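Long-range contacts in lactaldehyde dehydrogenase (Escherichia coli BL21, PDB 2OPX), which oxidises L-lactaldehyde to L-lactate irreversibly with NAD+, acts strongly on glycolaldehyde too, and takes part in fucose and rhamnose degradation: residues 256-261 with 286-291; 412-417 with 439-444. All blocks are in the same frame, centred on the assembly; numbering follows the deposited sequence.

Contact 1 of 2, residues 256-261 with 286-291. With DXC ((3alpha,5beta,12alpha)-3,12-dihydroxycholan-24-oic acid), chain B.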
loop_
_atom_site.group_PDB
_atom_site.type_symbol
_atom_site.label_atom_id
_atom_site.label_comp_id
_atom_site.label_asym_id
_atom_site.label_seq_id
_atom_site.Cartn_x
_atom_site.Cartn_y
_atom_site.Cartn_z
ATOM N N ALA A 256 -18.513 -15.747 19.325
ATOM C CA ALA A 256 -17.150 -15.455 19.731
ATOM C C ALA A 256 -16.643 -16.282 20.898
ATOM O O ALA A 256 -17.167 -16.202 22.010
ATOM C CB ALA A 256 -17.008 -13.977 20.040
ATOM N N PRO A 257 -15.612 -17.104 20.650
ATOM C CA PRO A 257 -15.031 -17.944 21.695
ATOM C C PRO A 257 -13.968 -17.163 22.463
ATOM O O PRO A 257 -13.312 -16.277 21.913
ATOM C CB PRO A 257 -14.442 -19.105 20.901
ATOM C CG PRO A 257 -13.940 -18.415 19.666
ATOM C CD PRO A 257 -15.093 -17.483 19.322
ATOM N N ALA A 258 -13.820 -17.485 23.740
ATOM C CA ALA A 258 -12.823 -16.839 24.588
ATOM C C ALA A 258 -11.980 -17.958 25.182
ATOM O O ALA A 258 -12.509 -18.887 25.791
ATOM C CB ALA A 258 -13.508 -16.043 25.694
ATOM N N ILE A 259 -10.669 -17.880 24.998
ATOM C CA ILE A 259 -9.785 -18.913 25.511
ATOM C C ILE A 259 -8.942 -18.413 26.671
ATOM O O ILE A 259 -8.176 -17.461 26.522
ATOM C CB ILE A 259 -8.843 -19.427 24.408
ATOM C CG1 ILE A 259 -9.669 -19.955 23.231
ATOM C CG2 ILE A 259 -7.922 -20.509 24.975
ATOM C CD1 ILE A 259 -8.841 -20.341 22.012
ATOM N N VAL A 260 -9.089 -19.059 27.824
ATOM C CA VAL A 260 -8.332 -18.686 29.016
ATOM C C VAL A 260 -7.287 -19.755 29.308
ATOM O O VAL A 260 -7.631 -20.896 29.619
ATOM C CB VAL A 260 -9.248 -18.560 30.260
ATOM C CG1 VAL A 260 -8.454 -18.009 31.434
ATOM C CG2 VAL A 260 -10.441 -17.673 29.950
ATOM N N MET A 261 -6.015 -19.389 29.201
ATOM C CA MET A 261 -4.929 -20.322 29.473
ATOM C C MET A 261 -4.588 -20.303 30.964
ATOM O O MET A 261 -4.892 -19.332 31.670
ATOM C CB MET A 261 -3.689 -19.945 28.659
ATOM C CG MET A 261 -3.898 -19.942 27.152
ATOM S SD MET A 261 -4.465 -21.523 26.497
ATOM C CE MET A 261 -2.992 -22.562 26.732
ATOM N N ASN A 286 -19.993 -9.472 18.463
ATOM C CA ASN A 286 -18.657 -9.839 18.914
ATOM C C ASN A 286 -18.561 -10.120 20.410
ATOM O O ASN A 286 -17.471 -10.142 20.976
ATOM C CB ASN A 286 -17.650 -8.762 18.508
ATOM C CG ASN A 286 -18.038 -7.393 18.994
ATOM O OD1 ASN A 286 -17.892 -7.078 20.170
ATOM N ND2 ASN A 286 -18.545 -6.569 18.087
ATOM N N CYS A 287 -19.706 -10.343 21.043
ATOM C CA CYS A 287 -19.739 -10.652 22.468
ATOM C C CYS A 287 -19.088 -12.001 22.728
ATOM O O CYS A 287 -19.172 -12.904 21.895
ATOM C CB CYS A 287 -21.179 -10.741 22.974
ATOM S SG CYS A 287 -21.991 -9.187 23.310
ATOM N N ALA A 288 -18.439 -12.138 23.881
ATOM C CA ALA A 288 -17.855 -13.420 24.250
ATOM C C ALA A 288 -19.095 -14.295 24.475
ATOM O O ALA A 288 -19.873 -14.053 25.393
ATOM C CB ALA A 288 -17.051 -13.285 25.539
ATOM N N GLU A 289 -19.287 -15.294 23.621
ATOM C CA GLU A 289 -20.448 -16.168 23.709
ATOM C C GLU A 289 -20.143 -17.557 24.234
ATOM O O GLU A 289 -21.056 -18.334 24.503
ATOM C CB GLU A 289 -21.093 -16.305 22.332
ATOM C CG GLU A 289 -21.945 -15.132 21.889
ATOM C CD GLU A 289 -23.425 -15.435 21.988
ATOM O OE1 GLU A 289 -23.798 -16.613 21.804
ATOM O OE2 GLU A 289 -24.213 -14.493 22.232
ATOM N N ARG A 290 -18.866 -17.888 24.348
ATOM C CA ARG A 290 -18.478 -19.197 24.843
ATOM C C ARG A 290 -17.062 -19.128 25.372
ATOM O O ARG A 290 -16.166 -18.604 24.711
ATOM C CB ARG A 290 -18.595 -20.247 23.733
ATOM C CG ARG A 290 -17.994 -19.841 22.407
ATOM C CD ARG A 290 -18.147 -20.953 21.378
ATOM N NE ARG A 290 -17.722 -20.519 20.048
ATOM C CZ ARG A 290 -16.861 -21.180 19.279
ATOM N NH1 ARG A 290 -16.324 -22.317 19.701
ATOM N NH2 ARG A 290 -16.528 -20.701 18.089
ATOM N N VAL A 291 -16.868 -19.648 26.580
ATOM C CA VAL A 291 -15.562 -19.611 27.215
ATOM C C VAL A 291 -14.901 -20.974 27.308
ATOM O O VAL A 291 -15.526 -21.966 27.675
ATOM C CB VAL A 291 -15.657 -19.038 28.642
ATOM C CG1 VAL A 291 -14.262 -18.723 29.171
ATOM C CG2 VAL A 291 -16.516 -17.797 28.647
HETATM C C1 DXC B . -19.082 -2.399 19.054
HETATM C C2 DXC B . -19.186 -2.060 20.558
HETATM C C3 DXC B . -19.589 -0.574 20.762
HETATM C C4 DXC B . -18.601 0.423 20.028
HETATM C C5 DXC B . -18.439 0.012 18.544
HETATM C C6 DXC B . -18.060 -1.478 18.356
HETATM C C7 DXC B . -19.718 -0.233 22.267
HETATM C C8 DXC B . -18.372 -0.072 22.985
HETATM C C9 DXC B . -17.430 0.940 22.309
HETATM C C10 DXC B . -17.206 0.551 20.804
HETATM C C11 DXC B . -16.058 1.072 23.024
HETATM C C12 DXC B . -15.070 2.105 22.376
HETATM C C13 DXC B . -14.862 1.656 20.888
HETATM C C14 DXC B . -16.218 1.533 20.116
HETATM C C15 DXC B . -16.018 1.422 24.498
HETATM C C16 DXC B . -14.530 1.612 24.737
HETATM C C17 DXC B . -13.833 1.910 23.384
HETATM C C18 DXC B . -19.337 1.775 19.916
HETATM C C19 DXC B . -12.669 2.984 23.589
HETATM O O1 DXC B . -14.218 0.373 20.828
HETATM O O2 DXC B . -18.702 -3.770 18.886
HETATM C C20 DXC B . -15.735 3.535 22.373
HETATM C C21 DXC B . -11.913 3.317 22.291
HETATM C C22 DXC B . -10.421 2.896 22.335
HETATM C C23 DXC B . -9.658 3.436 23.568
HETATM O O3 DXC B . -9.534 2.698 24.592
HETATM O O4 DXC B . -9.183 4.606 23.527
HETATM C C24 DXC B . -13.135 4.277 24.308
HETATM O O HOH W 1 -20.351 -13.706 19.594
#
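Pro257 and Arg290 lie side by side and point the same way, as a bridged pair of neighbouring parallel strands in a beta-alpha-beta unit: strand 257-260, helix 266-278 and strand 290-294 of the aldehyde dehydrogenase catalytic domain. Pro257 CB sits over one face of the flat guanidinium, above its centre, 3.6 Å from Arg290 CZ. Arg290 gets there because its CG sits between the backbone N and the carbonyl carbon (chi1 47°) while the rest of the chain runs extended to NE. Its nitrogens then bond to carbonyls beyond the two segments, NE to Lys255, NH1 to Met403 and NH2 to Ala404, which fixes the plane lying on the proline.

Backbone bonds set the parallel register. Ala258 N reaches Arg290 O at 2.8 Å. Ala256 O takes Glu289 N at 2.8 Å and a weak second bond from Arg290 N. The Glu289 carboxylate turns away to salt bridges with Arg277 and Lys255.

On the other sheet face, Ala258 and Val291 form the next bridged pair. The side chains of Val260 and Val291 cross at a slant, with Val260 CG2 4.0 Å from Val291 CG1, and Ile273 of helix 266-278 touches both valines as well as Ala258.

Beyond the paired strands, a water joins Ala256 N (2.8 Å) to Cys287 O (2.7 Å). At the start of the 286-291 segment, before the strand, Asn286 lies in the substrate site; it is a lactate-binding residue thought to matter for specificity, and its amide ND2 donates to O2 of the bound deoxycholate at 2.9 Å with a fairly straight 160° angle at the hydrogen.

Contact 2 of 2, residues 412-417 with 439-444; sequences TSSIYT and RENFEA. With DXC ((3alpha,5beta,12alpha)-3,12-dihydroxycholan-24-oic acid), chain B.
Thr412 and Asn441 touch directly, carbon to carbon: the threonine methyl CG2 lies 4.0 Å from Asn441 CB. That methyl is anti to the backbone N (chi1 -58° for OG1), while OG1 bonds to Glu434. Two residues along the strand, Ser414 CB comes within 3.6 Å of Asn441 OD1. At the far end Tyr416 reaches across with its ring, CE2 3.6 Å from Arg439 N.

The rest is bridged by water, as CA separations above 7 Å would suggest. One water touches Ser414 OG, Tyr416 OH in the plane of the ring, and Asn441 OD1, to which it donates at 3.0 Å. A second links Ser414 OG with Asn441 ND2 (3.1 Å), an amide that also bonds to Asn286 O. A phenylalanine in place of Tyr416 would lack the hydroxyl, and the first water would probably lose its hold on that side.

The loop is also bonded within itself. Arg439 NE and NH2 both grip Glu440 O side-on, and Phe442 N bonds to the same oxygen at 2.9 Å, closing an inverse gamma turn centred on Asn441. Arg439 NH1 pairs with Glu134 of a neighbouring subunit.

Past this turn Glu443 OE1 accepts from deoxycholate O2 at 2.5 Å, and its OE2 meets Arg161, both residues belonging to the lactate-binding site of this aldehyde dehydrogenase.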
loop_
_atom_site.group_PDB
_atom_site.type_symbol
_atom_site.label_atom_id
_atom_site.label_comp_id
_atom_site.label_asym_id
_atom_site.label_seq_id
_atom_site.Cartn_x
_atom_site.Cartn_y
_atom_site.Cartn_z
ATOM N N THR A 412 -15.328 -12.816 15.851
ATOM C CA THR A 412 -14.405 -12.456 16.913
ATOM C C THR A 412 -13.965 -13.639 17.764
ATOM O O THR A 412 -14.684 -14.625 17.909
ATOM C CB THR A 412 -15.046 -11.401 17.827
ATOM O OG1 THR A 412 -15.411 -10.258 17.044
ATOM C CG2 THR A 412 -14.080 -10.974 18.924
ATOM N N SER A 413 -12.769 -13.518 18.324
ATOM C CA SER A 413 -12.194 -14.538 19.184
ATOM C C SER A 413 -11.280 -13.805 20.154
ATOM O O SER A 413 -10.836 -12.687 19.875
ATOM C CB SER A 413 -11.374 -15.537 18.366
ATOM O OG SER A 413 -10.199 -14.929 17.854
ATOM N N SER A 414 -11.007 -14.423 21.295
ATOM C CA SER A 414 -10.128 -13.813 22.284
ATOM C C SER A 414 -9.380 -14.895 23.038
ATOM O O SER A 414 -9.846 -16.032 23.147
ATOM C CB SER A 414 -10.930 -12.963 23.273
ATOM O OG SER A 414 -11.843 -13.757 24.011
ATOM N N ILE A 415 -8.210 -14.543 23.550
ATOM C CA ILE A 415 -7.409 -15.486 24.304
ATOM C C ILE A 415 -6.581 -14.718 25.304
ATOM O O ILE A 415 -6.084 -13.626 25.013
ATOM C CB ILE A 415 -6.474 -16.307 23.393
ATOM C CG1 ILE A 415 -5.669 -17.296 24.243
ATOM C CG2 ILE A 415 -5.556 -15.378 22.609
ATOM C CD1 ILE A 415 -4.814 -18.262 23.447
ATOM N N TYR A 416 -6.448 -15.287 26.497
ATOM C CA TYR A 416 -5.675 -14.652 27.546
ATOM C C TYR A 416 -4.541 -15.574 27.931
ATOM O O TYR A 416 -4.749 -16.718 28.345
ATOM C CB TYR A 416 -6.580 -14.339 28.733
ATOM C CG TYR A 416 -7.811 -13.595 28.284
ATOM C CD1 TYR A 416 -8.869 -14.272 27.681
ATOM C CD2 TYR A 416 -7.881 -12.203 28.367
ATOM C CE1 TYR A 416 -9.963 -13.590 27.166
ATOM C CE2 TYR A 416 -8.975 -11.507 27.850
ATOM C CZ TYR A 416 -10.008 -12.214 27.250
ATOM O OH TYR A 416 -11.081 -11.551 26.715
ATOM N N THR A 417 -3.330 -15.070 27.763
ATOM C CA THR A 417 -2.147 -15.842 28.065
ATOM C C THR A 417 -0.990 -14.870 28.241
ATOM O O THR A 417 -1.125 -13.675 27.966
ATOM C CB THR A 417 -1.848 -16.835 26.911
ATOM O OG1 THR A 417 -0.767 -17.696 27.278
ATOM C CG2 THR A 417 -1.483 -16.086 25.637
ATOM N N ARG A 439 -7.464 -8.504 26.462
ATOM C CA ARG A 439 -8.316 -7.317 26.510
ATOM C C ARG A 439 -9.703 -7.662 25.988
ATOM O O ARG A 439 -9.888 -8.706 25.361
ATOM C CB ARG A 439 -7.724 -6.166 25.695
ATOM C CG ARG A 439 -7.476 -6.478 24.241
ATOM C CD ARG A 439 -7.573 -5.203 23.413
ATOM N NE ARG A 439 -8.968 -4.829 23.186
ATOM C CZ ARG A 439 -9.364 -3.813 22.429
ATOM N NH1 ARG A 439 -8.476 -3.046 21.815
ATOM N NH2 ARG A 439 -10.660 -3.578 22.268
ATOM N N GLU A 440 -10.673 -6.789 26.247
ATOM C CA GLU A 440 -12.052 -7.030 25.823
ATOM C C GLU A 440 -12.275 -6.828 24.328
ATOM O O GLU A 440 -11.532 -6.107 23.662
ATOM C CB GLU A 440 -13.029 -6.158 26.629
ATOM C CG GLU A 440 -13.034 -4.673 26.287
ATOM C CD GLU A 440 -11.829 -3.916 26.821
ATOM O OE1 GLU A 440 -11.788 -2.676 26.641
ATOM O OE2 GLU A 440 -10.930 -4.545 27.422
ATOM N N ASN A 441 -13.321 -7.471 23.817
ATOM C CA ASN A 441 -13.665 -7.424 22.400
ATOM C C ASN A 441 -14.315 -6.132 21.912
ATOM O O ASN A 441 -15.516 -6.108 21.657
ATOM C CB ASN A 441 -14.599 -8.592 22.054
ATOM C CG ASN A 441 -14.213 -9.884 22.751
ATOM O OD1 ASN A 441 -13.069 -10.054 23.180
ATOM N ND2 ASN A 441 -15.164 -10.809 22.854
ATOM N N PHE A 442 -13.538 -5.064 21.770
ATOM C CA PHE A 442 -14.080 -3.796 21.277
ATOM C C PHE A 442 -13.265 -3.344 20.060
ATOM O O PHE A 442 -12.116 -2.927 20.207
ATOM C CB PHE A 442 -14.012 -2.723 22.374
ATOM C CG PHE A 442 -14.898 -2.999 23.565
ATOM C CD1 PHE A 442 -14.771 -2.239 24.725
ATOM C CD2 PHE A 442 -15.863 -4.010 23.529
ATOM C CE1 PHE A 442 -15.589 -2.481 25.834
ATOM C CE2 PHE A 442 -16.688 -4.261 24.632
ATOM C CZ PHE A 442 -16.549 -3.494 25.786
ATOM N N GLU A 443 -13.848 -3.428 18.864
ATOM C CA GLU A 443 -13.133 -3.032 17.653
ATOM C C GLU A 443 -12.781 -1.554 17.638
ATOM O O GLU A 443 -13.525 -0.723 18.161
ATOM C CB GLU A 443 -13.949 -3.295 16.386
ATOM C CG GLU A 443 -14.824 -4.503 16.383
ATOM C CD GLU A 443 -16.177 -4.209 16.969
ATOM O OE1 GLU A 443 -16.270 -4.128 18.210
ATOM O OE2 GLU A 443 -17.143 -4.043 16.191
ATOM N N ALA A 444 -11.647 -1.240 17.021
ATOM C CA ALA A 444 -11.190 0.137 16.872
ATOM C C ALA A 444 -11.773 0.593 15.542
ATOM O O ALA A 444 -11.995 -0.227 14.647
ATOM C CB ALA A 444 -9.671 0.192 16.817
HETATM C C1 DXC B . -19.082 -2.399 19.054
HETATM C C2 DXC B . -19.186 -2.060 20.558
HETATM C C3 DXC B . -19.589 -0.574 20.762
HETATM C C4 DXC B . -18.601 0.423 20.028
HETATM C C5 DXC B . -18.439 0.012 18.544
HETATM C C6 DXC B . -18.060 -1.478 18.356
HETATM C C7 DXC B . -19.718 -0.233 22.267
HETATM C C8 DXC B . -18.372 -0.072 22.985
HETATM C C9 DXC B . -17.430 0.940 22.309
HETATM C C10 DXC B . -17.206 0.551 20.804
HETATM C C11 DXC B . -16.058 1.072 23.024
HETATM C C12 DXC B . -15.070 2.105 22.376
HETATM C C13 DXC B . -14.862 1.656 20.888
HETATM C C14 DXC B . -16.218 1.533 20.116
HETATM C C15 DXC B . -16.018 1.422 24.498
HETATM C C16 DXC B . -14.530 1.612 24.737
HETATM C C17 DXC B . -13.833 1.910 23.384
HETATM C C18 DXC B . -19.337 1.775 19.916
HETATM C C19 DXC B . -12.669 2.984 23.589
HETATM O O1 DXC B . -14.218 0.373 20.828
HETATM O O2 DXC B . -18.702 -3.770 18.886
HETATM C C20 DXC B . -15.735 3.535 22.373
HETATM C C21 DXC B . -11.913 3.317 22.291
HETATM C C22 DXC B . -10.421 2.896 22.335
HETATM C C23 DXC B . -9.658 3.436 23.568
HETATM O O3 DXC B . -9.534 2.698 24.592
HETATM O O4 DXC B . -9.183 4.606 23.527
HETATM C C24 DXC B . -13.135 4.277 24.308
HETATM O O HOH W 2 -14.107 -13.747 22.693
HETATM O O HOH W 3 -13.245 -11.969 25.535
#

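In the fold
Along the chain from the N terminus, contact 1 comes first: strand 257-260 leads through helix 266-278, and residues 286-291 return alongside it, closing a loop of 24 intervening residues. Contact 2 opens only later, at strand 409-416, and closes at 439-444 after helix 420-429 and strand 434-437; the two loops are therefore in series and neither nest nor cross. In space they adjoin, with centres about 8 Å apart, because strands 257-260 and 409-416 are neighbours in one sheet, with a probable hydrogen bond from Ile259 N to Ser414 O at 2.7 Å. Both contacts converge on the same deoxycholate, so that the loops before strand 290-294 and after strand 434-437 meet at the substrate site.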